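Local coordinates for protein endo-N-acetyl-beta-D-glucosaminidase (Hypocrea jecorina, PDB 4AC1) that hydrolyses the chitobiose core of N-linked glycans as a family 18 endo-beta-N-acetylglucosaminidase and trims the glycans of the fungus's own cellulases, at residues V7-T12 with I20-L25; Q93-D96 with T102-H105; V157-A160 with S164-L167; S201-I206 with A214-G219. One frame throughout, in Å; residues are numbered along the deposited sequence. Where two conformers were deposited one is given.

Interaction 1: residues V7-T12 with I20-L25; sequences VYFQTT and ISMLPL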
loop_
_atom_site.group_PDB
_atom_site.type_symbol
_atom_site.label_atom_id
_atom_site.label_comp_id
_atom_site.label_asym_id
_atom_site.label_seq_id
_atom_site.Cartn_x
_atom_site.Cartn_y
_atom_site.Cartn_z
ATOM N N VAL A 7 -4.761 -5.377 1.343
ATOM C CA VAL A 7 -4.727 -5.225 2.802
ATOM C C VAL A 7 -3.289 -4.975 3.250
ATOM O O VAL A 7 -2.374 -5.757 2.918
ATOM C CB VAL A 7 -5.265 -6.480 3.514
ATOM C CG1 VAL A 7 -4.956 -6.435 5.027
ATOM C CG2 VAL A 7 -6.757 -6.636 3.254
ATOM N N TYR A 8 -3.087 -3.871 3.969
ATOM C CA TYR A 8 -1.823 -3.596 4.637
ATOM C C TYR A 8 -1.743 -4.354 5.955
ATOM O O TYR A 8 -2.707 -4.368 6.740
ATOM C CB TYR A 8 -1.681 -2.108 4.919
ATOM C CG TYR A 8 -1.347 -1.230 3.723
ATOM C CD1 TYR A 8 -2.342 -0.668 2.920
ATOM C CD2 TYR A 8 -0.017 -0.947 3.406
ATOM C CE1 TYR A 8 -2.014 0.136 1.826
ATOM C CE2 TYR A 8 0.318 -0.135 2.325
ATOM C CZ TYR A 8 -0.688 0.402 1.543
ATOM O OH TYR A 8 -0.378 1.216 0.474
ATOM N N PHE A 9 -0.585 -4.973 6.186
ATOM C CA PHE A 9 -0.343 -5.846 7.332
ATOM C C PHE A 9 0.897 -5.306 8.051
ATOM O O PHE A 9 2.032 -5.673 7.708
ATOM C CB PHE A 9 -0.125 -7.276 6.806
ATOM C CG PHE A 9 -0.035 -8.340 7.877
ATOM C CD1 PHE A 9 -1.181 -8.881 8.453
ATOM C CD2 PHE A 9 1.204 -8.835 8.268
ATOM C CE1 PHE A 9 -1.083 -9.878 9.436
ATOM C CE2 PHE A 9 1.314 -9.825 9.240
ATOM C CZ PHE A 9 0.168 -10.349 9.824
ATOM N N GLN A 10 0.682 -4.366 8.981
ATOM C CA GLN A 10 1.776 -3.726 9.735
ATOM C C GLN A 10 1.943 -4.331 11.124
ATOM O O GLN A 10 3.060 -4.652 11.544
ATOM C CB GLN A 10 1.603 -2.211 9.860
ATOM C CG GLN A 10 2.883 -1.559 10.371
ATOM C CD GLN A 10 2.735 -0.097 10.682
ATOM O OE1 GLN A 10 2.102 0.283 11.669
ATOM N NE2 GLN A 10 3.334 0.735 9.861
ATOM N N THR A 11 0.825 -4.466 11.833
ATOM C CA THR A 11 0.796 -5.087 13.154
ATOM C C THR A 11 0.804 -6.591 12.936
ATOM O O THR A 11 -0.165 -7.163 12.412
ATOM C CB THR A 11 -0.438 -4.649 13.946
ATOM O OG1 THR A 11 -0.421 -3.228 14.073
ATOM C CG2 THR A 11 -0.447 -5.260 15.353
ATOM N N THR A 12 1.907 -7.217 13.346
ATOM C CA THR A 12 2.215 -8.602 12.997
ATOM C C THR A 12 2.075 -9.556 14.180
ATOM O O THR A 12 2.033 -10.773 14.001
ATOM C CB THR A 12 3.661 -8.726 12.445
ATOM O OG1 THR A 12 4.580 -8.242 13.437
ATOM C CG2 THR A 12 3.834 -7.920 11.147
ATOM N N ILE A 20 0.202 -12.808 14.616
ATOM C CA ILE A 20 -1.138 -12.709 14.052
ATOM C C ILE A 20 -1.089 -13.371 12.682
ATOM O O ILE A 20 -0.295 -12.973 11.829
ATOM C CB ILE A 20 -1.572 -11.230 13.949
ATOM C CG1 ILE A 20 -1.741 -10.650 15.360
ATOM C CG2 ILE A 20 -2.886 -11.090 13.161
ATOM C CD1 ILE A 20 -1.762 -9.151 15.415
ATOM N N SER A 21 -1.898 -14.402 12.478
ATOM C CA SER A 21 -1.912 -15.088 11.206
ATOM C C SER A 21 -2.572 -14.227 10.137
ATOM O O SER A 21 -3.620 -13.609 10.387
ATOM C CB SER A 21 -2.668 -16.410 11.317
ATOM O OG SER A 21 -2.595 -17.108 10.091
ATOM N N MET A 22 -1.965 -14.214 8.946
ATOM C CA MET A 22 -2.576 -13.595 7.778
ATOM C C MET A 22 -3.485 -14.558 7.025
ATOM O O MET A 22 -4.229 -14.132 6.139
ATOM C CB MET A 22 -1.527 -13.019 6.829
ATOM C CG MET A 22 -0.573 -14.057 6.243
ATOM S SD MET A 22 0.725 -13.354 5.199
ATOM C CE MET A 22 1.796 -12.550 6.404
ATOM N N LEU A 23 -3.451 -15.839 7.389
ATOM C CA LEU A 23 -4.122 -16.874 6.602
ATOM C C LEU A 23 -5.658 -16.852 6.581
ATOM O O LEU A 23 -6.240 -17.330 5.605
ATOM C CB LEU A 23 -3.602 -18.283 6.940
ATOM C CG LEU A 23 -2.086 -18.463 6.769
ATOM C CD1 LEU A 23 -1.677 -19.820 7.288
ATOM C CD2 LEU A 23 -1.647 -18.268 5.325
ATOM N N PRO A 24 -6.321 -16.290 7.624
ATOM C CA PRO A 24 -7.785 -16.226 7.507
ATOM C C PRO A 24 -8.254 -15.467 6.270
ATOM O O PRO A 24 -9.347 -15.708 5.782
ATOM C CB PRO A 24 -8.196 -15.493 8.780
ATOM C CG PRO A 24 -7.154 -15.921 9.778
ATOM C CD PRO A 24 -5.871 -15.885 8.975
ATOM N N LEU A 25 -7.412 -14.582 5.743
ATOM C CA LEU A 25 -7.739 -13.840 4.533
ATOM C C LEU A 25 -7.895 -14.721 3.300
ATOM O O LEU A 25 -8.518 -14.299 2.316
ATOM C CB LEU A 25 -6.688 -12.758 4.267
ATOM C CG LEU A 25 -6.754 -11.573 5.224
ATOM C CD1 LEU A 25 -5.494 -10.748 5.113
ATOM C CD2 LEU A 25 -7.999 -10.714 4.947
#
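Phe9 sets its ring against Ile20 at the edge and Met22 over one face, with Val7 packing on Leu25 behind it. The ring leaves strand 7-9 with CG anti to the backbone N (chi1 -173°), which aims CZ at the turn beyond. Phe9 CZ meets Ile20 O at 3.3 Å, the oxygen lying in the ring plane at the edge, while Phe9 CE1 stands 4.3 Å from Ile20 CG2. Met22 crosses the ring at about a right angle, and the bend in its chain at chi3 (72°) folds the methyl back over one face, with Met22 CE 4.0 Å from Phe9 CE2. Met22 SD lies 5.5 Å from the Phe9 ring centroid and 10° off the ring normal, a long Met-aromatic contact in which the methyl comes nearer than the sulfur. Thr11 O sits above the opposite face, toward the rim. With an alanine at Phe9, the Met22 methyl would probably lose the face it rests on, and a gap would open between the strand end and the 20-25 turn. At the far end Ile20 N donates to Thr12 O at 2.8 Å in an almost straight bond, though from above the carbonyl plane. Ile20 CD1 runs on to Thr11 CG2 at 4.1 Å, whereas Thr11 OG1 bonds to Glu256. The return of the chain thus joins strand 4-9 to helix 24-27, the opening beta-alpha-beta unit of the GH18 (beta/alpha)8 barrel.

Interaction 2: residues Q93-D96 with T102-H105; sequences QTLD and TFEH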
loop_
_atom_site.group_PDB
_atom_site.type_symbol
_atom_site.label_atom_id
_atom_site.label_comp_id
_atom_site.label_asym_id
_atom_site.label_seq_id
_atom_site.Cartn_x
_atom_site.Cartn_y
_atom_site.Cartn_z
ATOM N N GLN A 93 19.813 11.580 3.599
ATOM C CA GLN A 93 20.776 10.668 4.234
ATOM C C GLN A 93 20.650 9.250 3.672
ATOM O O GLN A 93 21.566 8.432 3.813
ATOM C CB GLN A 93 20.590 10.656 5.757
ATOM C CG GLN A 93 21.178 11.865 6.471
ATOM C CD GLN A 93 20.409 13.149 6.224
ATOM O OE1 GLN A 93 20.891 14.050 5.537
ATOM N NE2 GLN A 93 19.206 13.237 6.784
ATOM N N THR A 94 19.513 8.954 3.037
ATOM C CA THR A 94 19.245 7.608 2.530
ATOM C C THR A 94 18.839 7.644 1.046
ATOM O O THR A 94 19.675 7.940 0.189
ATOM C CB THR A 94 18.237 6.845 3.423
ATOM O OG1 THR A 94 17.016 7.582 3.490
ATOM C CG2 THR A 94 18.791 6.658 4.838
ATOM N N LEU A 95 17.576 7.359 0.726
ATOM C CA LEU A 95 17.206 7.155 -0.679
ATOM C C LEU A 95 17.091 8.447 -1.494
ATOM O O LEU A 95 17.024 8.393 -2.715
ATOM C CB LEU A 95 15.941 6.289 -0.805
ATOM C CG LEU A 95 15.995 4.845 -0.276
ATOM C CD1 LEU A 95 14.626 4.191 -0.424
ATOM C CD2 LEU A 95 17.058 4.024 -0.984
ATOM N N ASP A 96 17.087 9.596 -0.816
ATOM C CA ASP A 96 17.133 10.886 -1.510
ATOM C C ASP A 96 18.546 11.470 -1.495
ATOM O O ASP A 96 18.713 12.667 -1.718
ATOM C CB ASP A 96 16.140 11.878 -0.885
ATOM C CG ASP A 96 15.604 12.901 -1.876
ATOM O OD1 ASP A 96 15.720 12.686 -3.093
ATOM O OD2 ASP A 96 15.034 13.905 -1.402
ATOM N N THR A 102 26.200 6.578 -1.372
ATOM C CA THR A 102 25.189 6.520 -0.314
ATOM C C THR A 102 23.876 5.976 -0.881
ATOM O O THR A 102 23.322 5.018 -0.342
ATOM C CB THR A 102 24.994 7.894 0.350
ATOM O OG1 THR A 102 26.229 8.294 0.950
ATOM C CG2 THR A 102 23.925 7.834 1.420
ATOM N N PHE A 103 23.397 6.551 -1.986
ATOM C CA PHE A 103 22.208 6.010 -2.639
ATOM C C PHE A 103 22.352 4.534 -2.979
ATOM O O PHE A 103 21.485 3.740 -2.617
ATOM C CB PHE A 103 21.790 6.795 -3.882
ATOM C CG PHE A 103 20.636 6.152 -4.607
ATOM C CD1 PHE A 103 19.335 6.236 -4.097
ATOM C CD2 PHE A 103 20.859 5.402 -5.751
ATOM C CE1 PHE A 103 18.283 5.594 -4.733
ATOM C CE2 PHE A 103 19.803 4.772 -6.405
ATOM C CZ PHE A 103 18.520 4.870 -5.887
ATOM N N GLU A 104 23.443 4.152 -3.642
ATOM C CA GLU A 104 23.650 2.756 -4.008
ATOM C C GLU A 104 23.617 1.841 -2.797
ATOM O O GLU A 104 23.103 0.723 -2.863
ATOM C CB GLU A 104 24.970 2.566 -4.762
ATOM C CG GLU A 104 24.938 3.030 -6.192
ATOM C CD GLU A 104 24.041 2.184 -7.083
ATOM O OE1 GLU A 104 23.970 0.947 -6.907
ATOM O OE2 GLU A 104 23.418 2.781 -7.978
ATOM N N HIS A 105 24.194 2.312 -1.693
ATOM C CA HIS A 105 24.261 1.515 -0.483
ATOM C C HIS A 105 22.856 1.221 0.057
ATOM O O HIS A 105 22.516 0.066 0.329
ATOM C CB HIS A 105 25.119 2.202 0.582
ATOM C CG HIS A 105 25.062 1.536 1.920
ATOM N ND1 HIS A 105 25.646 0.310 2.162
ATOM C CD2 HIS A 105 24.488 1.916 3.083
ATOM C CE1 HIS A 105 25.428 -0.035 3.417
ATOM N NE2 HIS A 105 24.736 0.925 4.003
#
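Leu95 and Phe103 form the tight, buried side of this contact, and Leu95 comes closer through its carbonyl than through its side chain. Leu95 O lies at the edge of the ring, near its plane, 3.5 Å from Phe103 CD1 and 3.7 Å from Phe103 CE1, so the partly positive ring hydrogens face a carbonyl oxygen. A chi1 of 175° swings the ring off the helix toward the loop and into that place. Beside this polar edge the side chains meet too, with Leu95 CD2 4.2 Å from Phe103 CE1. Leu95 also packs on Leu138 of helix 132-146. From that same helix Arg137 makes a cation-pi contact with the Phe103 ring and sends NH2 to Leu95 O in a weak hydrogen bond, so one guanidinium serves both partners. Thr94, buried as well, has its CB pointing away from the helix, and its OG1 is satisfied by Gly88 O. Toward solvent the contact thins to a single close touch, Gln93 O to Thr102 CG2 at 3.4 Å. The CB of exposed Gln93 points away from the helix, and it is the backbone oxygen that makes the contact; Thr102 OG1 bonds instead to Asp99. No hydrogen bond spans the two segments. This is a beta-alpha loop of the barrel, the one following strand 77-83, laid against the start of its own helix 100-116.

Interaction 3: residues V157-A160 with S164-L167; sequences VASA and SSNL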
loop_
_atom_site.group_PDB
_atom_site.type_symbol
_atom_site.label_atom_id
_atom_site.label_comp_id
_atom_site.label_asym_id
_atom_site.label_seq_id
_atom_site.Cartn_x
_atom_site.Cartn_y
_atom_site.Cartn_z
ATOM N N VAL A 157 -1.654 10.684 -0.475
ATOM C CA VAL A 157 -2.918 11.075 0.125
ATOM C C VAL A 157 -3.789 11.625 -1.007
ATOM O O VAL A 157 -3.284 12.143 -2.001
ATOM C CB VAL A 157 -2.739 12.065 1.297
ATOM C CG1 VAL A 157 -1.806 11.479 2.345
ATOM C CG2 VAL A 157 -2.250 13.420 0.818
ATOM N N ALA A 158 -5.103 11.502 -0.875
ATOM C CA ALA A 158 -5.985 11.793 -2.002
ATOM C C ALA A 158 -5.780 13.190 -2.600
ATOM O O ALA A 158 -5.675 13.325 -3.817
ATOM C CB ALA A 158 -7.443 11.588 -1.606
ATOM N N SER A 159 -5.693 14.213 -1.745
ATOM C CA SER A 159 -5.514 15.597 -2.191
ATOM C C SER A 159 -4.210 15.794 -2.977
ATOM O O SER A 159 -4.088 16.746 -3.738
ATOM C CB SER A 159 -5.603 16.573 -1.016
ATOM O OG SER A 159 -4.750 16.163 0.029
ATOM N N ALA A 160 -3.230 14.913 -2.793
ATOM C CA ALA A 160 -1.980 15.009 -3.564
ATOM C C ALA A 160 -2.172 14.688 -5.042
ATOM O O ALA A 160 -1.325 15.035 -5.870
ATOM C CB ALA A 160 -0.906 14.125 -2.963
ATOM N N SER A 164 -3.136 19.489 -4.530
ATOM C CA SER A 164 -3.321 20.048 -3.194
ATOM C C SER A 164 -2.470 19.319 -2.131
ATOM O O SER A 164 -1.404 18.780 -2.440
ATOM C CB SER A 164 -4.812 20.056 -2.852
ATOM O OG SER A 164 -5.078 20.813 -1.689
ATOM N N SER A 165 -2.941 19.322 -0.883
ATOM C CA SER A 165 -2.163 18.843 0.252
ATOM C C SER A 165 -1.502 17.506 0.002
ATOM O O SER A 165 -2.146 16.559 -0.458
ATOM C CB SER A 165 -3.028 18.762 1.505
ATOM O OG SER A 165 -3.651 20.010 1.723
ATOM N N ASN A 166 -0.217 17.441 0.343
ATOM C CA ASN A 166 0.647 16.335 -0.046
ATOM C C ASN A 166 1.700 16.132 1.032
ATOM O O ASN A 166 2.292 17.093 1.531
ATOM C CB ASN A 166 1.287 16.705 -1.391
ATOM C CG ASN A 166 2.260 15.660 -1.932
ATOM O OD1 ASN A 166 2.274 14.491 -1.526
ATOM N ND2 ASN A 166 3.076 16.093 -2.888
ATOM N N LEU A 167 1.909 14.887 1.434
ATOM C CA LEU A 167 2.924 14.581 2.431
ATOM C C LEU A 167 4.304 14.333 1.836
ATOM O O LEU A 167 5.285 14.254 2.573
ATOM C CB LEU A 167 2.503 13.356 3.249
ATOM C CG LEU A 167 1.182 13.392 4.013
ATOM C CD1 LEU A 167 0.923 12.054 4.686
ATOM C CD2 LEU A 167 1.209 14.511 5.050
HETATM O O HOH W 1 0.911 12.384 -0.095
#
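Ser164 turns back on Ser159 to close a short loop that follows strand 151-154 of the (beta/alpha)8 barrel, where a 3-10 turn at 158-160 is met by an extended return. Ser164 N donates to Ser159 O at 3.0 Å, and the bond is bent, with an N-H...O angle of 136°. Next along, Ser165 offers its carbonyl: Ser159 OG donates to Ser165 O at 2.7 Å, tilted from the carbonyl plane. The hydroxyl is placed there by its position between the backbone N and the carbonyl carbon (chi1 51°), so a buried serine satisfies its polar end on backbone. Ser165 O also has Val157 CG2 beside it at 3.4 Å. Asn166 follows, the OD1 side of its amide lying against the Ala160 methyl, with Asn166 OD1 3.5 Å from Ala160 CB. The amide is fixed from beyond the segments, with ND2 bonding to Phe170 O and OD1 accepting from Ser168 N. Leu167 comes last and crosses Val157 at about a right angle, Leu167 CD1 touching Val157 CG1 at 3.6 Å. The side chain of Leu167 lies about 4 Å from that of Glu127, a zinc ligand together with Gln189, and about 5 Å from a bound zinc ion, probably that one. One water joins the backbones here, accepting from Val157 N and from Leu167 N, each at 3.1 Å.

Interaction 4: residues S201-I206 with A214-G219; sequences SDYDRI and AKVVAG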
loop_
_atom_site.group_PDB
_atom_site.type_symbol
_atom_site.label_atom_id
_atom_site.label_comp_id
_atom_site.label_asym_id
_atom_site.label_seq_id
_atom_site.Cartn_x
_atom_site.Cartn_y
_atom_site.Cartn_z
ATOM N N SER A 201 -17.135 12.669 -5.279
ATOM C CA SER A 201 -16.541 13.916 -5.767
ATOM C C SER A 201 -15.012 13.894 -5.811
ATOM O O SER A 201 -14.408 14.309 -6.818
ATOM C CB SER A 201 -17.070 15.139 -5.007
ATOM O OG SER A 201 -16.722 15.081 -3.637
ATOM N N ASP A 202 -14.384 13.398 -4.747
ATOM C CA ASP A 202 -12.919 13.364 -4.708
ATOM C C ASP A 202 -12.310 12.415 -5.744
ATOM O O ASP A 202 -11.399 12.804 -6.494
ATOM C CB ASP A 202 -12.425 13.045 -3.297
ATOM C CG ASP A 202 -12.763 14.153 -2.290
ATOM O OD1 ASP A 202 -13.222 15.243 -2.712
ATOM O OD2 ASP A 202 -12.583 13.959 -1.070
ATOM N N TYR A 203 -12.828 11.190 -5.803
ATOM C CA TYR A 203 -12.373 10.216 -6.786
ATOM C C TYR A 203 -12.532 10.783 -8.205
ATOM O O TYR A 203 -11.610 10.695 -9.026
ATOM C CB TYR A 203 -13.125 8.887 -6.607
ATOM C CG TYR A 203 -12.494 7.695 -7.297
ATOM C CD1 TYR A 203 -12.621 7.504 -8.671
ATOM C CD2 TYR A 203 -11.775 6.750 -6.562
ATOM C CE1 TYR A 203 -12.039 6.408 -9.296
ATOM C CE2 TYR A 203 -11.194 5.644 -7.183
ATOM C CZ TYR A 203 -11.342 5.485 -8.546
ATOM O OH TYR A 203 -10.781 4.424 -9.213
ATOM N N ASP A 204 -13.689 11.385 -8.487
ATOM C CA ASP A 204 -13.935 11.994 -9.807
ATOM C C ASP A 204 -12.947 13.125 -10.123
ATOM O O ASP A 204 -12.489 13.261 -11.256
ATOM C CB ASP A 204 -15.363 12.559 -9.913
ATOM C CG ASP A 204 -16.462 11.480 -9.986
ATOM O OD1 ASP A 204 -16.214 10.308 -10.339
ATOM O OD2 ASP A 204 -17.621 11.842 -9.705
ATOM N N ARG A 205 -12.638 13.948 -9.123
ATOM C CA ARG A 205 -11.671 15.032 -9.298
ATOM C C ARG A 205 -10.270 14.486 -9.630
ATOM O O ARG A 205 -9.550 15.027 -10.481
ATOM C CB ARG A 205 -11.646 15.924 -8.053
ATOM C CG ARG A 205 -10.941 17.266 -8.241
ATOM C CD ARG A 205 -11.036 18.153 -6.994
ATOM N NE ARG A 205 -12.416 18.461 -6.631
ATOM C CZ ARG A 205 -13.077 17.949 -5.597
ATOM N NH1 ARG A 205 -12.503 17.076 -4.781
ATOM N NH2 ARG A 205 -14.337 18.312 -5.384
ATOM N N ILE A 206 -9.895 13.398 -8.962
ATOM C CA ILE A 206 -8.610 12.764 -9.214
ATOM C C ILE A 206 -8.555 12.239 -10.660
ATOM O O ILE A 206 -7.572 12.456 -11.372
ATOM C CB ILE A 206 -8.366 11.637 -8.197
ATOM C CG1 ILE A 206 -8.053 12.230 -6.815
ATOM C CG2 ILE A 206 -7.254 10.720 -8.674
ATOM C CD1 ILE A 206 -8.186 11.245 -5.654
ATOM N N ALA A 214 -8.401 2.820 -13.294
ATOM C CA ALA A 214 -7.679 1.562 -13.115
ATOM C C ALA A 214 -6.466 1.706 -12.199
ATOM O O ALA A 214 -6.036 0.725 -11.588
ATOM C CB ALA A 214 -7.259 0.975 -14.473
ATOM N N LYS A 215 -5.913 2.912 -12.099
ATOM C CA LYS A 215 -4.738 3.130 -11.247
ATOM C C LYS A 215 -5.048 3.816 -9.921
ATOM O O LYS A 215 -4.134 4.070 -9.145
ATOM C CB LYS A 215 -3.676 3.928 -11.992
ATOM C CG LYS A 215 -3.202 3.272 -13.259
ATOM C CD LYS A 215 -2.183 4.168 -13.907
ATOM C CE LYS A 215 -0.854 3.850 -13.300
ATOM N NZ LYS A 215 0.270 4.578 -13.937
ATOM N N VAL A 216 -6.315 4.118 -9.658
ATOM C CA VAL A 216 -6.680 4.774 -8.397
ATOM C C VAL A 216 -7.429 3.781 -7.503
ATOM O O VAL A 216 -8.606 3.481 -7.726
ATOM C CB VAL A 216 -7.507 6.062 -8.628
ATOM C CG1 VAL A 216 -7.775 6.748 -7.299
ATOM C CG2 VAL A 216 -6.766 7.002 -9.562
ATOM N N VAL A 217 -6.707 3.237 -6.535
ATOM C CA VAL A 217 -7.268 2.376 -5.498
ATOM C C VAL A 217 -7.755 3.265 -4.360
ATOM O O VAL A 217 -7.037 4.151 -3.883
ATOM C CB VAL A 217 -6.201 1.371 -4.995
ATOM C CG1 VAL A 217 -6.599 0.739 -3.681
ATOM C CG2 VAL A 217 -5.985 0.294 -6.037
ATOM N N ALA A 218 -9.011 3.048 -3.978
ATOM C CA ALA A 218 -9.644 3.790 -2.879
ATOM C C ALA A 218 -9.205 3.282 -1.520
ATOM O O ALA A 218 -9.681 2.247 -1.041
ATOM C CB ALA A 218 -11.136 3.737 -3.014
ATOM N N GLY A 219 -8.288 4.013 -0.898
ATOM C CA GLY A 219 -7.796 3.660 0.414
ATOM C C GLY A 219 -8.750 4.029 1.520
ATOM O O GLY A 219 -9.342 5.121 1.506
#
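Helix 201-206 faces strand 216-219 across a layer of side chains in which Tyr203 and Val216 meet; the nearest CA atoms, of Tyr203 and Ala218, are 8.0 Å apart. The helix is regular here, with Arg205 N bonded to Ser201 O and Ile206 N to Asp202 O. A chi1 of -164° carries the ring of Tyr203 out from the helix, and Tyr203 OH donates to Val216 O at 2.8 Å, in the carbonyl plane and on a lone pair. The two side chains slide past each other in opposite directions, Tyr203 CE2 lying 3.6 Å from Val216 CG1. The other valine methyl, Val216 CG2, faces Ile206 CG2 at 3.9 Å, so the branches of Val216 divide between the tyrosine and the isoleucine. A phenylalanine in place of Tyr203 keeps the ring but would probably leave Val216 O without this donor, and the segments without the hydrogen bond that joins them. Away from the strand Arg205 bridges to Asp202, NH1 to OD1, and also pairs with Glu162. Strand 185-189 adds Thr188 against Ile206 and Val216, and helix 232-246 closes on Tyr203 through Leu242 and Tyr246, placing the contact in the helix-to-sheet layer of the barrel.

From the N terminus the four contacts follow in series, each closing before the next opens, so none nests or crosses. Interaction 1 closes the connection from strand 4-9 to helix 24-27, and interaction 2 folds the loop after strand 77-83 onto helix 100-116, some 30 Å away between centres. Interaction 3 closes a loop after strand 151-154, and interaction 4 binds helix 201-208 to the strand that follows it, 216-221. Interactions 3 and 4 touch, Ala158 O lying 3.7 Å from Ile206 CD1, with centres 12 Å apart. Interactions 1 and 4 lie on opposite sides of the chain's centre yet reach one sheet, because strand 251-255 pairs with both 4-9 and 216-221 where the barrel closes.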